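Local atomic coordinates of galectin-1 (Bufo arenarum, PDB entry 1GAN), a protein that binds beta-galactosides as a homodimeric lectin, probably recognises a range of complex carbohydrates, and may regulate cell differentiation and apoptosis. Residues V18-S23 against L121-L126; V33-D38 against P116-L121; D38-L43 against E65-G70; L44-R49 against I59-K64. All coordinates share one frame; numbering follows the deposited sequence.

Contact 1 (V18-S23 against L121-L126)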
loop_
_atom_site.group_PDB
_atom_site.type_symbol
_atom_site.label_atom_id
_atom_site.label_comp_id
_atom_site.label_asym_id
_atom_site.label_seq_id
_atom_site.Cartn_x
_atom_site.Cartn_y
_atom_site.Cartn_z
ATOM N N VAL A 18 5.133 10.557 -1.320
ATOM C CA VAL A 18 4.165 9.507 -1.511
ATOM C C VAL A 18 2.857 10.202 -1.875
ATOM O O VAL A 18 2.482 11.204 -1.271
ATOM C CB VAL A 18 4.013 8.656 -0.195
ATOM C CG1 VAL A 18 3.658 9.537 0.983
ATOM C CG2 VAL A 18 2.971 7.565 -0.358
ATOM N N GLU A 19 2.218 9.726 -2.932
ATOM C CA GLU A 19 0.950 10.278 -3.371
ATOM C C GLU A 19 -0.149 9.267 -3.096
ATOM O O GLU A 19 0.019 8.069 -3.372
ATOM C CB GLU A 19 1.024 10.558 -4.859
ATOM C CG GLU A 19 -0.304 10.825 -5.485
ATOM C CD GLU A 19 -0.212 10.747 -6.981
ATOM O OE1 GLU A 19 0.198 11.762 -7.590
ATOM O OE2 GLU A 19 -0.534 9.663 -7.541
ATOM N N ILE A 20 -1.248 9.733 -2.520
ATOM C CA ILE A 20 -2.394 8.877 -2.210
ATOM C C ILE A 20 -3.602 9.276 -3.064
ATOM O O ILE A 20 -3.918 10.469 -3.202
ATOM C CB ILE A 20 -2.870 9.037 -0.727
ATOM C CG1 ILE A 20 -1.732 8.756 0.261
ATOM C CG2 ILE A 20 -4.054 8.118 -0.443
ATOM C CD1 ILE A 20 -1.204 7.360 0.190
ATOM N N LYS A 21 -4.281 8.275 -3.615
ATOM C CA LYS A 21 -5.496 8.477 -4.395
ATOM C C LYS A 21 -6.571 7.685 -3.685
ATOM O O LYS A 21 -6.390 6.506 -3.368
ATOM C CB LYS A 21 -5.356 7.976 -5.826
ATOM C CG LYS A 21 -4.723 8.972 -6.746
ATOM C CD LYS A 21 -4.507 8.404 -8.131
ATOM C CE LYS A 21 -3.645 9.352 -8.952
ATOM N NZ LYS A 21 -3.171 8.725 -10.209
ATOM N N GLY A 22 -7.669 8.349 -3.375
ATOM C CA GLY A 22 -8.754 7.678 -2.696
ATOM C C GLY A 22 -10.055 8.301 -3.119
ATOM O O GLY A 22 -10.086 9.184 -3.972
ATOM N N SER A 23 -11.126 7.817 -2.517
ATOM C CA SER A 23 -12.463 8.312 -2.769
ATOM C C SER A 23 -13.099 8.470 -1.391
ATOM O O SER A 23 -12.886 7.633 -0.495
ATOM C CB SER A 23 -13.243 7.307 -3.616
ATOM O OG SER A 23 -13.041 5.997 -3.107
ATOM N N LEU A 121 2.368 4.180 7.192
ATOM C CA LEU A 121 1.335 5.040 6.630
ATOM C C LEU A 121 -0.018 4.348 6.865
ATOM O O LEU A 121 -0.124 3.123 6.780
ATOM C CB LEU A 121 1.538 5.280 5.111
ATOM C CG LEU A 121 0.408 6.057 4.378
ATOM C CD1 LEU A 121 0.958 7.030 3.373
ATOM C CD2 LEU A 121 -0.583 5.134 3.681
ATOM N N SER A 122 -1.039 5.118 7.212
ATOM C CA SER A 122 -2.366 4.562 7.375
ATOM C C SER A 122 -3.354 5.633 6.942
ATOM O O SER A 122 -3.011 6.835 6.885
ATOM C CB SER A 122 -2.642 4.115 8.802
ATOM O OG SER A 122 -2.709 5.209 9.666
ATOM N N LEU A 123 -4.524 5.168 6.502
ATOM C CA LEU A 123 -5.600 6.037 6.045
ATOM C C LEU A 123 -6.776 5.695 6.911
ATOM O O LEU A 123 -6.872 4.573 7.409
ATOM C CB LEU A 123 -5.997 5.747 4.606
ATOM C CG LEU A 123 -5.000 5.653 3.477
ATOM C CD1 LEU A 123 -5.738 5.359 2.201
ATOM C CD2 LEU A 123 -4.261 6.947 3.330
ATOM N N GLU A 124 -7.656 6.670 7.083
ATOM C CA GLU A 124 -8.883 6.534 7.853
ATOM C C GLU A 124 -9.996 7.288 7.109
ATOM O O GLU A 124 -9.787 8.404 6.632
ATOM C CB GLU A 124 -8.681 7.098 9.246
ATOM C CG GLU A 124 -8.073 6.095 10.183
ATOM C CD GLU A 124 -7.095 6.701 11.163
ATOM O OE1 GLU A 124 -7.350 7.830 11.648
ATOM O OE2 GLU A 124 -6.065 6.036 11.443
ATOM N N GLY A 125 -11.135 6.627 6.921
ATOM C CA GLY A 125 -12.258 7.233 6.233
ATOM C C GLY A 125 -12.033 7.474 4.754
ATOM O O GLY A 125 -12.803 8.188 4.114
ATOM N N LEU A 126 -10.974 6.902 4.201
ATOM C CA LEU A 126 -10.691 7.085 2.789
ATOM C C LEU A 126 -10.685 5.736 2.111
ATOM O O LEU A 126 -10.088 4.787 2.621
ATOM C CB LEU A 126 -9.332 7.741 2.609
ATOM C CG LEU A 126 -9.039 8.272 1.212
ATOM C CD1 LEU A 126 -10.149 9.245 0.813
ATOM C CD2 LEU A 126 -7.693 8.969 1.197
#
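Ile20 reaches out of Val18-Ser23 into the leucines of Leu121-Leu126. From CB the chain forks. CG2 lies anti to the backbone N and touches two leucines: CD2 of Leu123 is 4.0 Å from it, and CD2 of Leu126 is 4.1 Å from the same methyl. The other branch, CG1, lies beside the backbone N (chi1 -56°) and hands on to CD1, which meets Leu121 tip to tip, 3.9 Å from Leu121 CD1. Leu123 runs past Ile20 in the opposite direction, while Leu126 lies across it. Val18 adds a looser touch, its CG2 4.3 Å from Leu121 CD1.

The two strand axes stay 10.3 Å apart and are inclined by 19°, the spacing of two sheets laid face to face. This is the interior of the galectin beta sandwich, with strand 16-23 from the five-stranded sheet and strand 118-124 from the six-stranded one. Past Glu124 the chain turns at Gly125 and climbs toward the other sheet, so the backbones close to 5.8 Å between the CA atoms of Gly22 and Leu126. Here Leu126 lays its CG 4.0 Å from Gly22 CA, and its CD1 comes to 3.4 Å from Ser23 O.

Apolar side chains carry most of the contact, with backbone atoms of Gly22 and Ser23 joining at the Leu126 end, consistent with sheets held here mainly by van der Waals contact and exclusion of water.

Contact 2 (V33-D38 against P116-L121)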
loop_
_atom_site.group_PDB
_atom_site.type_symbol
_atom_site.label_atom_id
_atom_site.label_comp_id
_atom_site.label_asym_id
_atom_site.label_seq_id
_atom_site.Cartn_x
_atom_site.Cartn_y
_atom_site.Cartn_z
ATOM N N VAL A 33 -4.957 10.883 6.915
ATOM C CA VAL A 33 -3.798 10.191 6.349
ATOM C C VAL A 33 -2.794 10.371 7.477
ATOM O O VAL A 33 -2.623 11.497 7.973
ATOM C CB VAL A 33 -3.226 10.869 5.066
ATOM C CG1 VAL A 33 -1.957 10.163 4.605
ATOM C CG2 VAL A 33 -4.213 10.777 3.946
ATOM N N ASN A 34 -2.171 9.276 7.921
ATOM C CA ASN A 34 -1.176 9.312 8.994
ATOM C C ASN A 34 0.187 8.826 8.497
ATOM O O ASN A 34 0.295 7.806 7.814
ATOM C CB ASN A 34 -1.615 8.440 10.150
ATOM C CG ASN A 34 -2.995 8.801 10.683
ATOM O OD1 ASN A 34 -3.189 9.885 11.219
ATOM N ND2 ASN A 34 -3.944 7.866 10.596
ATOM N N LEU A 35 1.239 9.545 8.848
ATOM C CA LEU A 35 2.594 9.172 8.455
ATOM C C LEU A 35 3.387 9.098 9.750
ATOM O O LEU A 35 3.371 10.049 10.508
ATOM C CB LEU A 35 3.219 10.238 7.547
ATOM C CG LEU A 35 2.834 10.318 6.064
ATOM C CD1 LEU A 35 3.542 11.484 5.421
ATOM C CD2 LEU A 35 3.268 9.064 5.354
ATOM N N GLY A 36 4.091 7.998 9.999
ATOM C CA GLY A 36 4.854 7.883 11.233
ATOM C C GLY A 36 5.677 6.613 11.416
ATOM O O GLY A 36 6.036 5.938 10.467
ATOM N N GLU A 37 5.966 6.287 12.662
ATOM C CA GLU A 37 6.745 5.110 13.012
ATOM C C GLU A 37 5.893 3.886 13.260
ATOM O O GLU A 37 6.296 2.779 12.946
ATOM C CB GLU A 37 7.562 5.398 14.266
ATOM C CG GLU A 37 8.696 6.363 13.988
ATOM C CD GLU A 37 9.291 6.956 15.235
ATOM O OE1 GLU A 37 8.656 7.882 15.791
ATOM O OE2 GLU A 37 10.393 6.508 15.638
ATOM N N ASP A 38 4.729 4.098 13.865
ATOM C CA ASP A 38 3.800 3.020 14.223
ATOM C C ASP A 38 2.486 3.664 14.594
ATOM O O ASP A 38 2.382 4.882 14.644
ATOM C CB ASP A 38 4.349 2.199 15.425
ATOM C CG ASP A 38 4.846 3.074 16.582
ATOM O OD1 ASP A 38 4.007 3.579 17.350
ATOM O OD2 ASP A 38 6.082 3.228 16.750
ATOM N N PRO A 116 15.092 9.009 9.911
ATOM C CA PRO A 116 15.863 8.601 8.734
ATOM C C PRO A 116 14.910 8.162 7.623
ATOM O O PRO A 116 15.207 8.305 6.447
ATOM C CB PRO A 116 16.680 7.435 9.266
ATOM C CG PRO A 116 16.892 7.814 10.668
ATOM C CD PRO A 116 15.569 8.314 11.116
ATOM N N SER A 117 13.771 7.608 8.007
ATOM C CA SER A 117 12.753 7.196 7.056
ATOM C C SER A 117 11.450 7.030 7.818
ATOM O O SER A 117 11.436 6.954 9.050
ATOM C CB SER A 117 13.125 5.895 6.365
ATOM O OG SER A 117 12.996 4.845 7.279
ATOM N N ILE A 118 10.351 7.067 7.078
ATOM C CA ILE A 118 9.016 6.956 7.642
ATOM C C ILE A 118 8.579 5.566 7.247
ATOM O O ILE A 118 8.377 5.285 6.077
ATOM C CB ILE A 118 8.063 8.040 7.038
ATOM C CG1 ILE A 118 8.566 9.441 7.391
ATOM C CG2 ILE A 118 6.699 7.937 7.643
ATOM C CD1 ILE A 118 7.749 10.567 6.793
ATOM N N PRO A 119 8.458 4.670 8.222
ATOM C CA PRO A 119 8.055 3.301 7.930
ATOM C C PRO A 119 6.576 3.021 7.821
ATOM O O PRO A 119 6.188 2.087 7.125
ATOM C CB PRO A 119 8.638 2.532 9.105
ATOM C CG PRO A 119 8.471 3.508 10.240
ATOM C CD PRO A 119 8.876 4.820 9.638
ATOM N N PHE A 120 5.749 3.847 8.437
ATOM C CA PHE A 120 4.328 3.568 8.454
ATOM C C PHE A 120 3.410 4.642 7.876
ATOM O O PHE A 120 3.630 5.843 8.058
ATOM C CB PHE A 120 3.989 3.250 9.918
ATOM C CG PHE A 120 2.523 3.043 10.229
ATOM C CD1 PHE A 120 1.708 4.125 10.558
ATOM C CD2 PHE A 120 2.007 1.751 10.361
ATOM C CE1 PHE A 120 0.423 3.924 11.030
ATOM C CE2 PHE A 120 0.728 1.543 10.830
ATOM C CZ PHE A 120 -0.070 2.627 11.171
ATOM N N LEU A 121 2.368 4.180 7.192
ATOM C CA LEU A 121 1.335 5.040 6.630
ATOM C C LEU A 121 -0.018 4.348 6.865
ATOM O O LEU A 121 -0.124 3.123 6.780
ATOM C CB LEU A 121 1.538 5.280 5.111
ATOM C CG LEU A 121 0.408 6.057 4.378
ATOM C CD1 LEU A 121 0.958 7.030 3.373
ATOM C CD2 LEU A 121 -0.583 5.134 3.681
#
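Gly36 and Phe120 pair through their backbones, and two hydrogen bonds close the ring between them. Gly36 N gives its hydrogen to Phe120 O at 2.9 Å, nearly straight at 166°; Phe120 N returns one to Gly36 O, also at 2.9 Å but more bent, at 149°. One step along, Leu35 and Leu121 form the non-hydrogen-bonded pair, where the weaker CA-H...O contacts lie: Leu121 CA stands 3.2 Å from Asn34 O.

These pairs make strands 30-35 and 118-124 antiparallel neighbours in the six-stranded sheet of the galectin sandwich, the sheet that carries the sugar site. Just beyond, the chain turns a corner at Gly36 and Glu37.

Apolar contacts gather on the face that bears Leu35 and Leu121, the one turned to the sandwich interior. CD2 of Leu35 reaches Leu121 CD1 at 3.7 Å, the two side chains lying at a slant to each other. Ile118 joins through CG2, 4.2 Å from Leu35 CB; the same methyl also packs on the Gly36 peptide, 3.5 Å from Gly36 N.

On the other face Phe120 has its CG anti to the backbone N (chi1 175°), which brings the ring beside the corner, with Asp38 C over one face near the rim. The ring of Pro119 lies against the same bend, its CD 3.2 Å from Gly36 O. Asn34 OD1 accepts a hydrogen bond from His45 of the sugar site.

Contact 3 (D38-L43 against E65-G70). With GAL (beta-D-galactopyranose), chain C.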
loop_
_atom_site.group_PDB
_atom_site.type_symbol
_atom_site.label_atom_id
_atom_site.label_comp_id
_atom_site.label_asym_id
_atom_site.label_seq_id
_atom_site.Cartn_x
_atom_site.Cartn_y
_atom_site.Cartn_z
ATOM N N ASP A 38 4.729 4.098 13.865
ATOM C CA ASP A 38 3.800 3.020 14.223
ATOM C C ASP A 38 2.486 3.664 14.594
ATOM O O ASP A 38 2.382 4.882 14.644
ATOM C CB ASP A 38 4.349 2.199 15.425
ATOM C CG ASP A 38 4.846 3.074 16.582
ATOM O OD1 ASP A 38 4.007 3.579 17.350
ATOM O OD2 ASP A 38 6.082 3.228 16.750
ATOM N N ALA A 39 1.516 2.853 14.987
ATOM C CA ALA A 39 0.203 3.372 15.348
ATOM C C ALA A 39 0.114 4.330 16.556
ATOM O O ALA A 39 -0.954 4.877 16.834
ATOM C CB ALA A 39 -0.766 2.232 15.482
ATOM N N SER A 40 1.216 4.562 17.263
ATOM C CA SER A 40 1.191 5.480 18.412
ATOM C C SER A 40 2.099 6.684 18.212
ATOM O O SER A 40 2.187 7.571 19.068
ATOM C CB SER A 40 1.637 4.763 19.691
ATOM O OG SER A 40 0.599 3.942 20.191
ATOM N N ASN A 41 2.814 6.701 17.101
ATOM C CA ASN A 41 3.725 7.795 16.872
ATOM C C ASN A 41 3.579 8.274 15.442
ATOM O O ASN A 41 4.009 7.572 14.516
ATOM C CB ASN A 41 5.152 7.326 17.150
ATOM C CG ASN A 41 5.364 6.957 18.606
ATOM O OD1 ASN A 41 5.690 7.811 19.427
ATOM N ND2 ASN A 41 5.134 5.691 18.944
ATOM N N PHE A 42 2.963 9.448 15.267
ATOM C CA PHE A 42 2.748 10.017 13.933
ATOM C C PHE A 42 3.549 11.295 13.777
ATOM O O PHE A 42 3.521 12.157 14.658
ATOM C CB PHE A 42 1.256 10.351 13.706
ATOM C CG PHE A 42 0.334 9.159 13.776
ATOM C CD1 PHE A 42 0.742 7.909 13.337
ATOM C CD2 PHE A 42 -0.982 9.301 14.224
ATOM C CE1 PHE A 42 -0.145 6.814 13.327
ATOM C CE2 PHE A 42 -1.874 8.210 14.223
ATOM C CZ PHE A 42 -1.449 6.967 13.770
ATOM N N LEU A 43 4.290 11.406 12.683
ATOM C CA LEU A 43 5.065 12.609 12.387
ATOM C C LEU A 43 4.007 13.594 11.861
ATOM O O LEU A 43 3.992 14.789 12.195
ATOM C CB LEU A 43 6.117 12.295 11.310
ATOM C CG LEU A 43 7.300 13.255 11.151
ATOM C CD1 LEU A 43 8.006 13.367 12.482
ATOM C CD2 LEU A 43 8.286 12.770 10.107
ATOM N N GLU A 65 2.769 11.538 19.634
ATOM C CA GLU A 65 3.919 10.925 20.266
ATOM C C GLU A 65 3.462 10.106 21.449
ATOM O O GLU A 65 2.870 10.629 22.398
ATOM C CB GLU A 65 4.908 11.991 20.712
ATOM C CG GLU A 65 6.059 11.406 21.499
ATOM C CD GLU A 65 7.274 12.321 21.601
ATOM O OE1 GLU A 65 7.116 13.483 22.070
ATOM O OE2 GLU A 65 8.389 11.846 21.237
ATOM N N ALA A 66 3.647 8.802 21.360
ATOM C CA ALA A 66 3.233 7.944 22.457
ATOM C C ALA A 66 1.739 8.098 22.762
ATOM O O ALA A 66 1.327 8.166 23.926
ATOM C CB ALA A 66 4.053 8.283 23.700
ATOM N N ASP A 67 0.935 8.150 21.714
ATOM C CA ASP A 67 -0.498 8.305 21.862
ATOM C C ASP A 67 -1.021 9.608 22.455
ATOM O O ASP A 67 -2.214 9.736 22.750
ATOM C CB ASP A 67 -1.117 7.084 22.534
ATOM C CG ASP A 67 -1.410 5.979 21.541
ATOM O OD1 ASP A 67 -1.907 6.259 20.414
ATOM O OD2 ASP A 67 -1.110 4.827 21.881
ATOM N N ALA A 68 -0.137 10.596 22.561
ATOM C CA ALA A 68 -0.523 11.910 23.032
ATOM C C ALA A 68 -0.391 12.864 21.839
ATOM O O ALA A 68 0.680 13.025 21.239
ATOM C CB ALA A 68 0.363 12.360 24.191
ATOM N N TRP A 69 -1.518 13.441 21.469
ATOM C CA TRP A 69 -1.609 14.365 20.366
ATOM C C TRP A 69 -0.813 15.647 20.644
ATOM O O TRP A 69 -0.793 16.130 21.781
ATOM C CB TRP A 69 -3.076 14.710 20.149
ATOM C CG TRP A 69 -3.844 13.618 19.554
ATOM C CD1 TRP A 69 -4.866 12.960 20.123
ATOM C CD2 TRP A 69 -3.654 13.037 18.254
ATOM N NE1 TRP A 69 -5.338 11.995 19.275
ATOM C CE2 TRP A 69 -4.615 12.018 18.116
ATOM C CE3 TRP A 69 -2.769 13.284 17.193
ATOM C CZ2 TRP A 69 -4.728 11.234 16.962
ATOM C CZ3 TRP A 69 -2.877 12.508 16.035
ATOM C CH2 TRP A 69 -3.849 11.495 15.931
ATOM N N GLY A 70 -0.175 16.191 19.608
ATOM C CA GLY A 70 0.620 17.396 19.750
ATOM C C GLY A 70 -0.171 18.675 19.581
ATOM O O GLY A 70 -1.386 18.716 19.865
HETATM C C1 GAL C . -8.687 15.035 18.047
HETATM C C2 GAL C . -9.323 13.889 17.246
HETATM C C3 GAL C . -8.253 12.930 16.714
HETATM C C4 GAL C . -7.233 13.713 15.907
HETATM C C5 GAL C . -6.662 14.844 16.765
HETATM C C6 GAL C . -5.682 15.700 16.034
HETATM O O2 GAL C . -10.257 13.183 18.044
HETATM O O3 GAL C . -8.852 11.968 15.865
HETATM O O4 GAL C . -7.859 14.242 14.745
HETATM O O5 GAL C . -7.719 15.715 17.229
HETATM O O6 GAL C . -5.109 16.636 16.925
#
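Ser40 OG donates to Asp67 OD2 over only 2.6 Å, yet it approaches from above the carboxylate, 55° out of its plane, where two tight turns meet through their polar groups. The amide of Asn41 is met in the same manner: Ala66 N sends its hydrogen to Asn41 OD1, at 3.0 Å, from 58° above the carbonyl plane. By contrast, Asp67 N meets Ser40 O in the carbonyl plane on a lone pair, at 3.0 Å and nearly straight.

Each turn has its own bracing. Asp38 to Asn41 is a type I turn with an Asx turn built in: Asp38 OD1 accepts from Ser40 N on its anti side and from Asn41 ND2 on its syn side. That second bond, 2.9 Å from ND2 to OD1, fixes the rotation of the Asn41 amide and leaves Asn41 OD1 within reach of Ala66 N. Glu65 to Ala68 is a type I' turn, the tight reversal of a two-residue beta hairpin, and its end residues exchange backbone hydrogen bonds in both directions.

Nearer the sugar the contact becomes aromatic. Trp69 CH2 lies in the plane of the Phe42 ring at its edge, 4.0 Å from Phe42 CD2. One face of the indole carries the galactose, whose C5 stands 3.7 Å above the ring centre: a CH-pi stack characteristic of galectin galactose sites.

Lys64, from strand 58-65, salt-bridges Asp67 and makes a cation-pi contact with Trp69. That strand runs between strands 41-49 and 68-75 in the sheet, so the two turns come together around its end.

Contact 4 (L44-R49 against I59-K64). With GAL (beta-D-galactopyranose), chain C; NDG (2-acetamido-2-deoxy-alpha-D-glucopyranose), chain B.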
loop_
_atom_site.group_PDB
_atom_site.type_symbol
_atom_site.label_atom_id
_atom_site.label_comp_id
_atom_site.label_asym_id
_atom_site.label_seq_id
_atom_site.Cartn_x
_atom_site.Cartn_y
_atom_site.Cartn_z
ATOM N N LEU A 44 3.073 13.053 11.085
ATOM C CA LEU A 44 1.992 13.854 10.545
ATOM C C LEU A 44 0.683 13.102 10.515
ATOM O O LEU A 44 0.633 11.944 10.140
ATOM C CB LEU A 44 2.313 14.349 9.139
ATOM C CG LEU A 44 1.133 14.972 8.392
ATOM C CD1 LEU A 44 0.642 16.201 9.181
ATOM C CD2 LEU A 44 1.547 15.353 6.968
ATOM N N HIS A 45 -0.349 13.746 11.032
ATOM C CA HIS A 45 -1.707 13.231 11.015
ATOM C C HIS A 45 -2.444 14.362 10.282
ATOM O O HIS A 45 -2.480 15.502 10.778
ATOM C CB HIS A 45 -2.220 13.050 12.443
ATOM C CG HIS A 45 -3.715 12.987 12.561
ATOM N ND1 HIS A 45 -4.443 11.854 12.285
ATOM C CD2 HIS A 45 -4.610 13.905 13.000
ATOM C CE1 HIS A 45 -5.719 12.071 12.547
ATOM N NE2 HIS A 45 -5.848 13.309 12.983
ATOM N N PHE A 46 -2.855 14.084 9.037
ATOM C CA PHE A 46 -3.582 15.014 8.180
ATOM C C PHE A 46 -5.063 14.637 8.238
ATOM O O PHE A 46 -5.480 13.613 7.688
ATOM C CB PHE A 46 -3.043 14.896 6.764
ATOM C CG PHE A 46 -3.828 15.670 5.747
ATOM C CD1 PHE A 46 -4.908 15.076 5.086
ATOM C CD2 PHE A 46 -3.472 16.982 5.421
ATOM C CE1 PHE A 46 -5.624 15.765 4.117
ATOM C CE2 PHE A 46 -4.179 17.680 4.453
ATOM C CZ PHE A 46 -5.264 17.066 3.796
ATOM N N ASN A 47 -5.867 15.487 8.871
ATOM C CA ASN A 47 -7.286 15.209 9.076
ATOM C C ASN A 47 -8.226 16.225 8.400
ATOM O O ASN A 47 -8.359 17.360 8.848
ATOM C CB ASN A 47 -7.489 15.169 10.603
ATOM C CG ASN A 47 -8.853 14.644 11.055
ATOM O OD1 ASN A 47 -9.197 14.800 12.225
ATOM N ND2 ASN A 47 -9.601 13.995 10.177
ATOM N N ALA A 48 -8.869 15.827 7.311
ATOM C CA ALA A 48 -9.806 16.719 6.624
ATOM C C ALA A 48 -11.158 16.510 7.279
ATOM O O ALA A 48 -11.725 15.440 7.179
ATOM C CB ALA A 48 -9.883 16.373 5.151
ATOM N N ARG A 49 -11.672 17.521 7.960
ATOM C CA ARG A 49 -12.951 17.409 8.652
ATOM C C ARG A 49 -14.099 18.123 7.943
ATOM O O ARG A 49 -14.041 19.334 7.684
ATOM C CB ARG A 49 -12.812 17.963 10.070
ATOM C CG ARG A 49 -11.908 17.134 10.960
ATOM C CD ARG A 49 -11.537 17.852 12.216
ATOM N NE ARG A 49 -10.526 17.105 12.961
ATOM C CZ ARG A 49 -10.208 17.322 14.241
ATOM N NH1 ARG A 49 -10.812 18.284 14.938
ATOM N NH2 ARG A 49 -9.370 16.512 14.861
ATOM N N ILE A 59 -9.159 21.593 7.801
ATOM C CA ILE A 59 -8.074 20.646 7.826
ATOM C C ILE A 59 -7.305 20.869 9.107
ATOM O O ILE A 59 -6.945 21.996 9.440
ATOM C CB ILE A 59 -7.118 20.819 6.631
ATOM C CG1 ILE A 59 -7.832 20.425 5.340
ATOM C CG2 ILE A 59 -5.863 19.970 6.824
ATOM C CD1 ILE A 59 -7.024 20.678 4.099
ATOM N N VAL A 60 -7.215 19.811 9.893
ATOM C CA VAL A 60 -6.470 19.819 11.129
ATOM C C VAL A 60 -5.275 18.874 10.925
ATOM O O VAL A 60 -5.429 17.741 10.449
ATOM C CB VAL A 60 -7.334 19.353 12.320
ATOM C CG1 VAL A 60 -6.518 19.391 13.603
ATOM C CG2 VAL A 60 -8.541 20.251 12.450
ATOM N N CYS A 61 -4.093 19.389 11.227
ATOM C CA CYS A 61 -2.843 18.672 11.120
ATOM C C CYS A 61 -2.230 18.628 12.515
ATOM O O CYS A 61 -2.277 19.617 13.262
ATOM C CB CYS A 61 -1.886 19.415 10.186
ATOM S SG CYS A 61 -2.215 19.168 8.439
ATOM N N ASN A 62 -1.636 17.491 12.861
ATOM C CA ASN A 62 -1.012 17.341 14.165
ATOM C C ASN A 62 -0.028 16.183 14.112
ATOM O O ASN A 62 0.082 15.481 13.086
ATOM C CB ASN A 62 -2.087 17.076 15.233
ATOM C CG ASN A 62 -1.639 17.488 16.624
ATOM O OD1 ASN A 62 -0.490 17.852 16.818
ATOM N ND2 ASN A 62 -2.539 17.411 17.599
ATOM N N SER A 63 0.740 16.030 15.181
ATOM C CA SER A 63 1.667 14.939 15.284
ATOM C C SER A 63 1.194 14.165 16.489
ATOM O O SER A 63 0.332 14.633 17.229
ATOM C CB SER A 63 3.089 15.445 15.488
ATOM O OG SER A 63 3.173 16.282 16.610
ATOM N N LYS A 64 1.667 12.940 16.640
ATOM C CA LYS A 64 1.303 12.132 17.795
ATOM C C LYS A 64 2.546 11.435 18.329
ATOM O O LYS A 64 3.312 10.879 17.568
ATOM C CB LYS A 64 0.236 11.106 17.461
ATOM C CG LYS A 64 -0.464 10.594 18.721
ATOM C CD LYS A 64 -1.603 9.597 18.409
ATOM C CE LYS A 64 -1.074 8.348 17.720
ATOM N NZ LYS A 64 -2.127 7.288 17.681
HETATM C C1 GAL C . -8.687 15.035 18.047
HETATM C C2 GAL C . -9.323 13.889 17.246
HETATM C C3 GAL C . -8.253 12.930 16.714
HETATM C C4 GAL C . -7.233 13.713 15.907
HETATM C C5 GAL C . -6.662 14.844 16.765
HETATM C C6 GAL C . -5.682 15.700 16.034
HETATM O O2 GAL C . -10.257 13.183 18.044
HETATM O O3 GAL C . -8.852 11.968 15.865
HETATM O O4 GAL C . -7.859 14.242 14.745
HETATM O O5 GAL C . -7.719 15.715 17.229
HETATM O O6 GAL C . -5.109 16.636 16.925
HETATM C C1 NDG B . -10.265 19.255 20.937
HETATM C C2 NDG B . -9.575 19.509 19.594
HETATM C C3 NDG B . -9.856 18.347 18.653
HETATM C C4 NDG B . -9.318 17.058 19.254
HETATM C C5 NDG B . -9.932 16.850 20.660
HETATM C C6 NDG B . -9.284 15.689 21.422
HETATM C C7 NDG B . -9.586 21.911 19.421
HETATM C C8 NDG B . -10.148 23.166 18.773
HETATM O O5 NDG B . -9.756 18.031 21.499
HETATM O O3 NDG B . -9.260 18.578 17.393
HETATM O O4 NDG B . -9.676 15.954 18.385
HETATM O O6 NDG B . -7.882 15.907 21.641
HETATM O O7 NDG B . -8.720 22.003 20.287
HETATM N N2 NDG B . -10.067 20.744 19.012
HETATM O O1 NDG B . -11.604 19.009 20.690
#
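Arg49 spreads its guanidinium over Val60, whose CG2 lies 3.5 Å from the plane toward its rim, on the sugar-bearing face of a galectin beta hairpin. Strands 41-49 and 58-65 pair antiparallel here, with backbone bonds in both directions between His45 and Asn62 and between Asn47 and Val60. Side chains of these four residues stand on the galactose side; those of Phe46, Ala48, Ile59 and Cys61 point into the sandwich.

On the outer face the arginine chain runs extended from CG to NE, which carries the flat group over Val60 and presents its edge to the sugars. NE and NH2 grip Asn47 OD1 side-on and so lock the guanidinium's rotation; OD1 lies in the guanidinium plane, but NE, 2.8 Å away, comes from 60° above the Asn47 amide plane. NH2 also donates to O4 of galactose at 2.7 Å and to its O5, while NH1 donates to O3 of the N-acetylglucosamine joined to the galactose. The His45 ring, hydrogen-bonded to Asn34 through ND1, meets O4 at its edge, NE2 being 2.8 Å away. The axial O4 is thus held by both His45 and Arg49.

On the inner face Phe46 lies obliquely across Ile59, CE2 3.7 Å from Ile59 CG2. Cys61 SG approaches the same ring obliquely, 3.9 Å from Phe46 CD2.

Asn62 swings CG anti to its backbone N (chi1 -155°), and its ND2 donates to O6 of galactose at 2.8 Å in an almost straight line of 176°.

Contacts 2, 3 and 4 all lie on the six-stranded sheet, and contact 1 ties that sheet to the opposing one. Contacts 1 and 2 share Leu121, with centres 13 Å apart. Contact 2 joins contact 4 through Leu35 N and Leu44 O, 2.8 Å apart, and through Asn34 OD1, which lies 2.6 Å from His45 ND1 and so links the paired strands to the galactose site. Contacts 3 and 4, about 12 Å apart between centres, both touch the galactose; Phe42 N lies 2.7 Å from Lys64 O where they join. In contact 1, the side chain of Leu123 remains about 13 Å from the galactose.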